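Local coordinates for hypothetical protein, GDSL-like Lipase/Acylhydrolase family protein (Bacteroides uniformis, PDB 4M8K) that is a putative GDSL-like lipase or acylhydrolase, probably hydrolysing ester bonds, whose natural substrate is not established, at residues D96-S101 with W138-L143; A128-Y133 with S175-D180; P148-L153 with D183-H188. One frame throughout, in Å; residues are numbered along the deposited sequence.

Contact 1 (D96-S101 with W138-L143)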
# COMPACT_ATOMS: atom_id res chain seq x y z
N ASP A 96 -18.78 -1.67 -7.18
CA ASP A 96 -18.72 -1.80 -5.75
C ASP A 96 -17.50 -2.65 -5.34
O ASP A 96 -17.49 -3.85 -5.52
CB ASP A 96 -19.99 -2.42 -5.20
CG ASP A 96 -20.14 -2.15 -3.76
OD1 ASP A 96 -19.29 -2.57 -2.96
OD2 ASP A 96 -21.09 -1.46 -3.42
N TYR A 97 -16.48 -2.01 -4.77
CA TYR A 97 -15.27 -2.71 -4.39
C TYR A 97 -15.27 -3.08 -2.87
O TYR A 97 -14.21 -3.22 -2.25
CB TYR A 97 -14.07 -1.86 -4.79
CG TYR A 97 -13.55 -2.09 -6.20
CD1 TYR A 97 -14.30 -2.76 -7.18
CD2 TYR A 97 -12.28 -1.63 -6.55
CE1 TYR A 97 -13.77 -2.99 -8.45
CE2 TYR A 97 -11.76 -1.86 -7.80
CZ TYR A 97 -12.47 -2.55 -8.74
OH TYR A 97 -11.90 -2.69 -9.98
N SER A 98 -16.46 -3.22 -2.30
CA SER A 98 -16.61 -3.63 -0.89
C SER A 98 -16.04 -5.01 -0.68
O SER A 98 -15.86 -5.44 0.47
CB SER A 98 -18.10 -3.66 -0.45
OG SER A 98 -18.72 -2.41 -0.64
N ASP A 99 -15.86 -5.77 -1.75
CA ASP A 99 -15.28 -7.08 -1.67
C ASP A 99 -13.73 -7.05 -1.65
O ASP A 99 -13.14 -8.07 -1.40
CB ASP A 99 -15.75 -7.98 -2.85
CG ASP A 99 -15.38 -7.46 -4.22
OD1 ASP A 99 -14.90 -6.32 -4.38
OD2 ASP A 99 -15.60 -8.20 -5.21
N ARG A 100 -13.07 -5.91 -1.88
CA ARG A 100 -11.61 -5.90 -2.03
C ARG A 100 -10.90 -4.64 -1.62
O ARG A 100 -9.68 -4.54 -1.83
CB ARG A 100 -11.22 -6.13 -3.50
CG ARG A 100 -11.67 -4.98 -4.43
CD ARG A 100 -11.62 -5.42 -5.92
NE ARG A 100 -12.71 -6.33 -6.20
CZ ARG A 100 -12.86 -6.98 -7.35
NH1 ARG A 100 -11.96 -6.88 -8.33
NH2 ARG A 100 -13.89 -7.76 -7.49
N SER A 101 -11.60 -3.70 -1.01
CA SER A 101 -10.99 -2.42 -0.72
C SER A 101 -10.02 -2.56 0.42
O SER A 101 -10.14 -3.52 1.19
CB SER A 101 -12.09 -1.41 -0.42
OG SER A 101 -12.88 -1.86 0.64
N TRP A 138 -18.03 6.76 10.98
CA TRP A 138 -18.08 6.28 9.60
C TRP A 138 -19.22 5.29 9.38
O TRP A 138 -19.28 4.21 10.02
CB TRP A 138 -16.79 5.61 9.23
CG TRP A 138 -15.54 6.43 9.47
CD1 TRP A 138 -15.04 7.38 8.67
CD2 TRP A 138 -14.67 6.35 10.59
NE1 TRP A 138 -13.90 7.90 9.19
CE2 TRP A 138 -13.62 7.26 10.36
CE3 TRP A 138 -14.64 5.57 11.75
CZ2 TRP A 138 -12.58 7.46 11.26
CZ3 TRP A 138 -13.60 5.75 12.65
CH2 TRP A 138 -12.59 6.70 12.40
N THR A 139 -20.09 5.62 8.44
CA THR A 139 -21.05 4.63 7.89
C THR A 139 -20.48 3.92 6.69
O THR A 139 -19.54 4.40 6.04
CB THR A 139 -22.36 5.31 7.49
OG1 THR A 139 -22.17 6.11 6.31
CG2 THR A 139 -22.90 6.21 8.65
N LYS A 140 -21.05 2.78 6.36
CA LYS A 140 -20.69 2.12 5.08
C LYS A 140 -20.82 3.10 3.90
O LYS A 140 -19.94 3.19 3.04
CB LYS A 140 -21.56 0.90 4.87
CG LYS A 140 -21.42 0.20 3.50
CD LYS A 140 -20.06 -0.38 3.30
CE LYS A 140 -19.84 -0.79 1.85
NZ LYS A 140 -20.83 -1.75 1.28
N ALA A 141 -21.92 3.85 3.90
CA ALA A 141 -22.18 4.83 2.82
C ALA A 141 -21.04 5.85 2.70
O ALA A 141 -20.53 6.10 1.57
CB ALA A 141 -23.52 5.52 3.01
N ASP A 142 -20.61 6.39 3.85
CA ASP A 142 -19.55 7.39 3.91
C ASP A 142 -18.27 6.81 3.25
O ASP A 142 -17.49 7.52 2.62
CB ASP A 142 -19.15 7.70 5.32
CG ASP A 142 -20.18 8.48 6.09
OD1 ASP A 142 -20.96 9.19 5.45
OD2 ASP A 142 -20.16 8.37 7.34
N LEU A 143 -18.07 5.52 3.42
CA LEU A 143 -16.78 4.91 3.10
C LEU A 143 -16.60 4.60 1.60
O LEU A 143 -15.54 4.10 1.23
CB LEU A 143 -16.56 3.67 3.96
CG LEU A 143 -16.37 3.91 5.45
CD1 LEU A 143 -16.38 2.61 6.22
CD2 LEU A 143 -15.07 4.64 5.69
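Ser98, reached by Lys140 from the neighbouring loop, is flanked in sequence by flat groups that pack on each other. Arg100 CD lies over the centre of one face of the Tyr97 ring, 3.7 Å above its plane. Tyr97 CE1 sits above one face of the Arg100 guanidinium, offset toward the rim. Asp99 lies at the edge of that guanidinium and in its plane, but the carboxylate is turned, and NE meets OD1 from above it. NE and NH2 form a side-on salt bridge, one nitrogen to each oxygen; NE to Asp99 OD1 measures 2.8 Å. Arginine suits this place because its aliphatic part covers a ring while its guanidinium binds the neighbouring carboxylate.

The end of Lys140 makes the bond between the segments. Its chain starts with CG anti to the backbone N and bends at chi2 (65°) and chi4 (-56°), which brings NZ to the serine hydroxyl. NZ donates to Ser98 OG at 2.9 Å, while CE lies alongside, 3.2 Å from the same OG, so the bond leaves NZ at a sharp angle to CE-NZ. Ser98 is set by an Asx turn: its backbone N donates to Asp96 OD1 at 3.0 Å, nearly along the C-O axis. NZ also makes a weak hydrogen bond to Tyr144 OH.

Asp96 OD1 stands 4.6 Å from Lys140 NZ, too far for a salt bridge but probably attractive. This is a polar surface link between two loops of the hydrolase: a neutral hydroxyl oxygen accepts a hydrogen bond from an ammonium group, with a carboxylate in the second shell.

Contact 2 (A128-Y133 with S175-D180)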
# COMPACT_ATOMS: atom_id res chain seq x y z
N ALA A 128 -12.81 8.05 -7.90
CA ALA A 128 -13.68 7.84 -6.76
C ALA A 128 -13.95 9.17 -6.12
O ALA A 128 -13.09 10.04 -6.15
CB ALA A 128 -13.05 6.85 -5.76
N PRO A 129 -15.16 9.35 -5.57
CA PRO A 129 -15.51 10.62 -4.93
C PRO A 129 -14.60 10.89 -3.77
O PRO A 129 -14.21 9.95 -3.07
CB PRO A 129 -16.95 10.41 -4.47
CG PRO A 129 -17.20 8.94 -4.49
CD PRO A 129 -16.26 8.37 -5.50
N ILE A 130 -14.23 12.14 -3.57
CA ILE A 130 -13.27 12.49 -2.52
C ILE A 130 -13.89 12.60 -1.14
O ILE A 130 -13.26 12.26 -0.12
CB ILE A 130 -12.55 13.80 -2.88
CG1 ILE A 130 -11.71 13.58 -4.11
CG2 ILE A 130 -11.64 14.26 -1.76
CD1 ILE A 130 -10.52 12.67 -3.90
N GLY A 131 -15.10 13.13 -1.12
CA GLY A 131 -15.84 13.30 0.11
C GLY A 131 -15.20 14.29 1.07
O GLY A 131 -14.42 15.14 0.63
N ALA A 132 -15.49 14.12 2.35
CA ALA A 132 -15.03 15.02 3.42
C ALA A 132 -14.09 14.33 4.37
O ALA A 132 -14.19 13.12 4.63
CB ALA A 132 -16.23 15.56 4.17
N TYR A 133 -13.13 15.08 4.89
CA TYR A 133 -12.33 14.59 6.00
C TYR A 133 -13.29 14.19 7.10
O TYR A 133 -14.28 14.87 7.32
CB TYR A 133 -11.37 15.65 6.52
CG TYR A 133 -10.37 16.01 5.48
CD1 TYR A 133 -9.35 15.12 5.16
CD2 TYR A 133 -10.45 17.21 4.75
CE1 TYR A 133 -8.42 15.42 4.20
CE2 TYR A 133 -9.52 17.51 3.75
CZ TYR A 133 -8.49 16.61 3.49
OH TYR A 133 -7.53 16.87 2.52
N SER A 175 -3.85 12.35 -8.51
CA SER A 175 -4.59 13.61 -8.41
C SER A 175 -4.12 14.41 -7.25
O SER A 175 -3.69 13.88 -6.25
CB SER A 175 -6.10 13.35 -8.29
OG SER A 175 -6.49 12.77 -7.07
N GLU A 176 -4.24 15.73 -7.40
CA GLU A 176 -3.96 16.67 -6.35
C GLU A 176 -4.76 16.36 -5.12
O GLU A 176 -4.24 16.35 -4.03
CB GLU A 176 -4.35 18.08 -6.81
CG GLU A 176 -3.55 19.17 -6.14
CD GLU A 176 -3.68 20.54 -6.84
OE1 GLU A 176 -4.82 20.99 -7.18
OE2 GLU A 176 -2.63 21.16 -7.05
N GLU A 177 -6.03 16.07 -5.30
CA GLU A 177 -6.91 15.78 -4.15
C GLU A 177 -6.55 14.49 -3.39
O GLU A 177 -6.54 14.51 -2.18
CB GLU A 177 -8.37 15.77 -4.59
CG GLU A 177 -8.84 17.19 -4.84
CD GLU A 177 -10.20 17.28 -5.50
OE1 GLU A 177 -10.87 16.24 -5.66
OE2 GLU A 177 -10.58 18.41 -5.87
N VAL A 178 -6.26 13.39 -4.09
CA VAL A 178 -5.83 12.16 -3.42
C VAL A 178 -4.47 12.37 -2.75
O VAL A 178 -4.22 11.92 -1.62
CB VAL A 178 -5.81 10.96 -4.42
CG1 VAL A 178 -5.01 9.78 -3.89
CG2 VAL A 178 -7.24 10.51 -4.73
N THR A 179 -3.59 13.07 -3.42
CA THR A 179 -2.26 13.28 -2.90
C THR A 179 -2.28 14.13 -1.61
O THR A 179 -1.66 13.76 -0.57
CB THR A 179 -1.38 13.96 -3.95
OG1 THR A 179 -1.29 13.11 -5.13
CG2 THR A 179 -0.01 14.15 -3.40
N ASP A 180 -2.99 15.24 -1.68
CA ASP A 180 -3.08 16.17 -0.57
C ASP A 180 -3.85 15.53 0.59
O ASP A 180 -3.52 15.73 1.78
CB ASP A 180 -3.79 17.48 -0.98
CG ASP A 180 -2.93 18.40 -1.86
OD1 ASP A 180 -1.72 18.17 -1.97
OD2 ASP A 180 -3.51 19.35 -2.42
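Ile130 and Glu177 bring the loop that follows helix 121-126 against the first turn of helix 176-189, one of the helices flanking the parallel sheet in this alpha/beta/alpha fold of the GDSL-like (SGNH) hydrolases. The contact is small and lies near the surface, so it mixes apolar and charged parts. Ile130 points toward the helix and does most of the touching. Its CG1 branch lies beside the backbone N (chi1 -66°), and this branch carries the CD1 methyl to Glu177 CB at 3.8 Å. The two side chains cross obliquely: the extended glutamate chain runs across the isoleucine, and Glu177 OE1 is 3.2 Å from Ile130 CG1, a close oxygen-to-carbon contact rather than a hydrogen bond. A long, extended glutamate suits the place, because its CB offers carbon to the isoleucine while its carboxylate remains at the protein surface, even with OE1 against Ile130. A carboxylate in the first turn of a helix is also likely to be favoured by the helix dipole. Deeper in, Ile130 CD1 meets Val178 CG2 at 4.0 Å, joining the buried valine that also packs on Phe146 of helix 146-160.

Farther along, Tyr133 extends its ring toward the helix, but its OH is 4.2 Å from Asp180 O, too long for a hydrogen bond; a weak one goes to Ser181 OG instead. The helix start itself is fixed by Ser175 at the N-cap, whose OG takes the N-H of Val178 at 3.1 Å. Serine suits this position because its short hydroxyl can replace a missing backbone carbonyl. Ser175 O accepts twice from Thr179, from opposite faces of its plane: from the backbone N, and from OG1 at 2.8 Å, tilted 40° out of that plane.

Contact 3 (P148-L153 with D183-H188); sequences PAFCYL and DEICRH
Phe150 and Ile185 meet between helices 146-160 and 176-189, the connecting helices of successive beta-alpha-beta crossovers in the parallel sheet of this GDSL-like hydrolase. The two segments run in roughly the same N-to-C direction, with axes 9.9 Å apart at closest approach and a signed crossing angle of -30°.

Phe150 carries much of the interface. Its CB comes to 4.1 Å from Ile185 CD1. From there CG leaves anti to the backbone N (chi1 -167°), turning the ring across to the neighbouring helix. CD2 then meets Ile185 CG2 at 3.5 Å, with Ile185 CB close by in the ring plane, and CE2 stays within reach of that same CB. At the far end, CE2 and CZ both approach Cys186 SG, with CZ at 4.0 Å. With only a methyl group, as in an alanine at Phe150, the space beside Ile185 is likely to be left unfilled and Cys186 SG to lose its aromatic neighbour.

The branched isoleucine suits its place because it fills two positions at once: CG2 lies mainly against the phenylalanine, while CG1 and CD1 lie against Cys151 SG, CD1 at 3.6 Å and also near the ring. Small, weakly polar cysteines tolerate such burial. On the sheet side, Phe150 and Cys186 both rest on Asn168 of strand 165-170, so the packing closes over the strand that joins the two helices. Cys186 SG makes a sulfur-aromatic contact with Phe150 in which the sulfur lies at the edge of the ring, 5.1 Å from its centroid and 89° off the normal.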
# COMPACT_ATOMS: atom_id res chain seq x y z
N PRO A 148 -13.10 9.88 3.88
CA PRO A 148 -13.52 9.06 5.01
C PRO A 148 -12.85 7.67 5.05
O PRO A 148 -12.46 7.22 6.11
CB PRO A 148 -15.03 8.94 4.82
CG PRO A 148 -15.42 10.11 3.93
CD PRO A 148 -14.22 10.36 3.06
N ALA A 149 -12.73 7.00 3.89
CA ALA A 149 -12.10 5.67 3.82
C ALA A 149 -10.64 5.63 4.30
O ALA A 149 -10.29 4.76 5.07
CB ALA A 149 -12.22 5.10 2.43
N PHE A 150 -9.83 6.61 3.89
CA PHE A 150 -8.43 6.69 4.28
C PHE A 150 -8.29 7.07 5.72
O PHE A 150 -7.44 6.56 6.43
CB PHE A 150 -7.65 7.67 3.37
CG PHE A 150 -6.18 7.55 3.51
CD1 PHE A 150 -5.47 6.51 2.93
CD2 PHE A 150 -5.48 8.50 4.25
CE1 PHE A 150 -4.10 6.39 3.13
CE2 PHE A 150 -4.10 8.41 4.41
CZ PHE A 150 -3.41 7.35 3.85
N CYS A 151 -9.15 7.97 6.20
CA CYS A 151 -9.19 8.20 7.65
C CYS A 151 -9.52 6.89 8.38
O CYS A 151 -8.92 6.56 9.41
CB CYS A 151 -10.25 9.26 7.99
SG CYS A 151 -9.97 10.96 7.38
N TYR A 152 -10.55 6.16 7.91
CA TYR A 152 -10.99 4.97 8.63
C TYR A 152 -9.84 3.96 8.62
O TYR A 152 -9.60 3.24 9.60
CB TYR A 152 -12.31 4.43 8.05
CG TYR A 152 -12.74 3.03 8.49
CD1 TYR A 152 -12.25 1.88 7.85
CD2 TYR A 152 -13.65 2.84 9.50
CE1 TYR A 152 -12.65 0.59 8.23
CE2 TYR A 152 -14.08 1.57 9.86
CZ TYR A 152 -13.59 0.46 9.24
OH TYR A 152 -13.99 -0.78 9.64
N LEU A 153 -9.10 3.95 7.53
CA LEU A 153 -7.98 3.01 7.35
C LEU A 153 -6.93 3.23 8.41
O LEU A 153 -6.57 2.30 9.16
CB LEU A 153 -7.37 3.18 5.94
CG LEU A 153 -6.21 2.23 5.60
CD1 LEU A 153 -6.63 0.77 5.66
CD2 LEU A 153 -5.65 2.54 4.22
N ASP A 183 -1.78 13.13 2.64
CA ASP A 183 -0.75 13.77 3.45
C ASP A 183 -1.37 14.40 4.68
O ASP A 183 -0.85 14.28 5.77
CB ASP A 183 0.02 14.81 2.64
CG ASP A 183 1.35 15.14 3.28
OD1 ASP A 183 2.15 14.27 3.56
OD2 ASP A 183 1.61 16.29 3.53
N GLU A 184 -2.50 15.06 4.48
CA GLU A 184 -3.24 15.67 5.59
C GLU A 184 -3.74 14.63 6.62
O GLU A 184 -3.65 14.82 7.84
CB GLU A 184 -4.45 16.44 5.04
CG GLU A 184 -5.44 16.90 6.11
CD GLU A 184 -4.83 17.86 7.13
OE1 GLU A 184 -3.65 18.27 7.01
OE2 GLU A 184 -5.53 18.25 8.07
N ILE A 185 -4.30 13.54 6.12
CA ILE A 185 -4.80 12.49 6.98
C ILE A 185 -3.67 11.74 7.70
O ILE A 185 -3.81 11.47 8.91
CB ILE A 185 -5.75 11.51 6.20
CG1 ILE A 185 -6.97 12.27 5.68
CG2 ILE A 185 -6.22 10.38 7.09
CD1 ILE A 185 -7.77 11.54 4.64
N CYS A 186 -2.56 11.42 7.00
CA CYS A 186 -1.37 10.92 7.67
C CYS A 186 -0.92 11.85 8.80
O CYS A 186 -0.63 11.39 9.91
CB CYS A 186 -0.22 10.78 6.71
SG CYS A 186 -0.43 9.34 5.60
N ARG A 187 -0.89 13.14 8.53
CA ARG A 187 -0.52 14.12 9.59
C ARG A 187 -1.51 14.07 10.79
O ARG A 187 -1.09 14.08 11.97
CB ARG A 187 -0.40 15.53 9.00
CG ARG A 187 -0.02 16.62 10.05
CD ARG A 187 -0.77 17.97 9.95
NE ARG A 187 -2.24 17.83 9.88
CZ ARG A 187 -3.04 17.65 10.94
NH1 ARG A 187 -2.55 17.62 12.16
NH2 ARG A 187 -4.36 17.52 10.77
N HIS A 188 -2.81 13.98 10.50
CA HIS A 188 -3.78 13.86 11.58
C HIS A 188 -3.43 12.69 12.49
O HIS A 188 -3.40 12.82 13.67
CB HIS A 188 -5.20 13.68 11.03
CG HIS A 188 -6.25 13.55 12.10
ND1 HIS A 188 -6.92 14.64 12.64
CD2 HIS A 188 -6.74 12.46 12.76
CE1 HIS A 188 -7.76 14.24 13.58
NE2 HIS A 188 -7.67 12.92 13.68

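Overall arrangement
Only contact 3 is buried: it packs two helices through carbon and sulfur, whereas contacts 1 and 2 lie at the surface, each with its centre about 17 Å from that of the chain. Contacts 2 and 3 share helix 176-189, the first using its start and the second a later part, and they touch where Tyr133 packs on Ile185. Contact 1 reaches the same helical layer through Leu143, which packs on Ala149 and Tyr152. Chemistry follows depth: a charged donor to a hydroxyl between loops in contact 1, an isoleucine against a glutamate and a valine in contact 2, and packing without charged groups between 148-153 and 183-188.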